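Local coordinates for protein Baccell_00875 (Bacteroides cellulosilyticus DSM 14838, PDB 5NO8) that probably acts as a polysaccharide lyase that cleaves the link between L-rhamnose and glucuronic acid, removing rhamnose caps from complex arabinogalactan proteins, at residues D360-G364 with A365-Y369. Residues are numbered along the deposited sequence; the frame is centred on the assembly and turned at random.
Sequences DLRDG and AYMVY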
loop_
_atom_site.group_PDB
_atom_site.type_symbol
_atom_site.label_atom_id
_atom_site.label_comp_id
_atom_site.label_asym_id
_atom_site.label_seq_id
_atom_site.Cartn_x
_atom_site.Cartn_y
_atom_site.Cartn_z
ATOM N N ASP A 360 -26.042 -6.818 26.337
ATOM C CA ASP A 360 -25.212 -5.793 25.695
ATOM C C ASP A 360 -26.029 -5.453 24.466
ATOM O O ASP A 360 -26.504 -6.354 23.780
ATOM C CB ASP A 360 -23.828 -6.350 25.311
ATOM C CG ASP A 360 -22.842 -5.265 24.910
ATOM O OD1 ASP A 360 -23.089 -4.568 23.906
ATOM O OD2 ASP A 360 -21.804 -5.119 25.579
ATOM N N LEU A 361 -26.224 -4.170 24.185
ATOM C CA LEU A 361 -26.937 -3.759 22.965
ATOM C C LEU A 361 -26.216 -4.145 21.660
ATOM O O LEU A 361 -26.822 -4.151 20.602
ATOM C CB LEU A 361 -27.144 -2.245 22.949
ATOM C CG LEU A 361 -28.089 -1.628 23.988
ATOM C CD1 LEU A 361 -27.893 -0.118 23.975
ATOM C CD2 LEU A 361 -29.532 -2.000 23.670
ATOM N N ARG A 362 -24.918 -4.426 21.729
ATOM C CA ARG A 362 -24.170 -4.868 20.544
ATOM C C ARG A 362 -24.235 -6.388 20.344
ATOM O O ARG A 362 -23.513 -6.923 19.507
ATOM C CB ARG A 362 -22.704 -4.430 20.654
ATOM C CG ARG A 362 -22.497 -2.928 20.751
ATOM C CD ARG A 362 -21.123 -2.592 21.275
ATOM N NE ARG A 362 -20.970 -2.919 22.691
ATOM C CZ ARG A 362 -19.973 -2.502 23.471
ATOM N NH1 ARG A 362 -19.947 -2.862 24.746
ATOM N NH2 ARG A 362 -18.997 -1.735 23.000
ATOM N N ASP A 363 -25.080 -7.094 21.105
ATOM C CA ASP A 363 -25.292 -8.542 20.907
ATOM C C ASP A 363 -25.464 -8.889 19.428
ATOM O O ASP A 363 -26.315 -8.316 18.741
ATOM C CB ASP A 363 -26.517 -9.020 21.695
ATOM C CG ASP A 363 -26.627 -10.547 21.755
ATOM O OD1 ASP A 363 -25.581 -11.220 21.904
ATOM O OD2 ASP A 363 -27.768 -11.060 21.667
ATOM N N GLY A 364 -24.623 -9.808 18.935
ATOM C CA GLY A 364 -24.626 -10.187 17.536
ATOM C C GLY A 364 -23.583 -9.502 16.664
ATOM O O GLY A 364 -23.347 -9.970 15.547
ATOM N N ALA A 365 -22.989 -8.397 17.148
ATOM C CA ALA A 365 -22.064 -7.601 16.342
ATOM C C ALA A 365 -20.735 -8.330 16.196
ATOM O O ALA A 365 -20.252 -8.906 17.150
ATOM C CB ALA A 365 -21.813 -6.240 16.992
ATOM N N TYR A 366 -20.127 -8.238 15.019
ATOM C CA TYR A 366 -18.708 -8.636 14.843
ATOM C C TYR A 366 -17.860 -7.404 15.146
ATOM O O TYR A 366 -18.093 -6.329 14.564
ATOM C CB TYR A 366 -18.448 -9.111 13.428
ATOM C CG TYR A 366 -19.279 -10.322 13.012
ATOM C CD1 TYR A 366 -19.196 -11.533 13.721
ATOM C CD2 TYR A 366 -20.146 -10.254 11.940
ATOM C CE1 TYR A 366 -19.967 -12.628 13.360
ATOM C CE2 TYR A 366 -20.911 -11.350 11.568
ATOM C CZ TYR A 366 -20.829 -12.529 12.282
ATOM O OH TYR A 366 -21.627 -13.586 11.868
ATOM N N MET A 367 -16.897 -7.564 16.041
ATOM C CA MET A 367 -16.232 -6.431 16.676
ATOM C C MET A 367 -14.716 -6.470 16.560
ATOM O O MET A 367 -14.126 -7.501 16.300
ATOM C CB MET A 367 -16.673 -6.370 18.119
ATOM C CG MET A 367 -18.139 -5.966 18.162
ATOM S SD MET A 367 -18.748 -5.837 19.819
ATOM C CE MET A 367 -17.760 -4.461 20.408
ATOM N N VAL A 368 -14.118 -5.303 16.758
ATOM C CA VAL A 368 -12.677 -5.161 16.861
ATOM C C VAL A 368 -12.169 -6.048 17.959
ATOM O O VAL A 368 -12.805 -6.182 19.012
ATOM C CB VAL A 368 -12.294 -3.679 17.131
ATOM C CG1 VAL A 368 -10.785 -3.521 17.340
ATOM C CG2 VAL A 368 -12.755 -2.817 15.980
ATOM N N TYR A 369 -11.004 -6.659 17.737
ATOM C CA TYR A 369 -10.439 -7.594 18.686
ATOM C C TYR A 369 -8.996 -7.250 18.955
ATOM O O TYR A 369 -8.250 -6.938 18.017
ATOM C CB TYR A 369 -10.514 -9.016 18.109
ATOM C CG TYR A 369 -10.201 -10.134 19.074
ATOM C CD1 TYR A 369 -11.195 -10.673 19.890
ATOM C CD2 TYR A 369 -8.930 -10.697 19.145
ATOM C CE1 TYR A 369 -10.919 -11.713 20.757
ATOM C CE2 TYR A 369 -8.638 -11.736 20.014
ATOM C CZ TYR A 369 -9.646 -12.238 20.819
ATOM O OH TYR A 369 -9.390 -13.274 21.663
#
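Arg362 and Ala365 close a type II beta turn, with Ala365 N giving its hydrogen to Arg362 O at 2.8 Å, overlapping a type I turn from Asp360 to Asp363, with Arg362 and Asp363 common to both, in which Asp363 N bonds to Asp360 O. Gly364, at the third position of the second turn, has phi 98°, where a side chain would collide with the preceding carbonyl oxygen. Beyond the turns the chain extends toward strand 369-370, and the Met367 side chain points back to Arg362. Its terminal methyl CE lies 3.9 Å from Arg362 CD and 4.0 Å from Arg362 NH2, the two side chains crossing at about a right angle; a bend at chi3 (65°) of Met367 carries CE to this position.

The guanidinium meets the Asp360 carboxylate side-on in a salt bridge. Arg362 NE reaches Asp360 OD1 at 2.9 Å in an almost straight bond within the guanidinium plane, while Arg362 NH1 reaches Asp360 OD2 at 3.0 Å, each oxygen using its syn lone pair. The anti lone pair of Asp360 OD1 takes the backbone N of Arg362 at 2.8 Å, which makes an Asx turn. A methionine in place of Arg362 would probably leave the Asp360 carboxylate without its charged mate and Leu378 O without the hydrogen bond from NH2. Two nitrogens on the carboxylate and a third on a carbonyl should fix the guanidinium's rotation. The salt bridge ties the two overlapping turns internally, while the NH2 bond to Leu378 O and Met367 on Ile376 join them to strand 375-376 and the residues just after it.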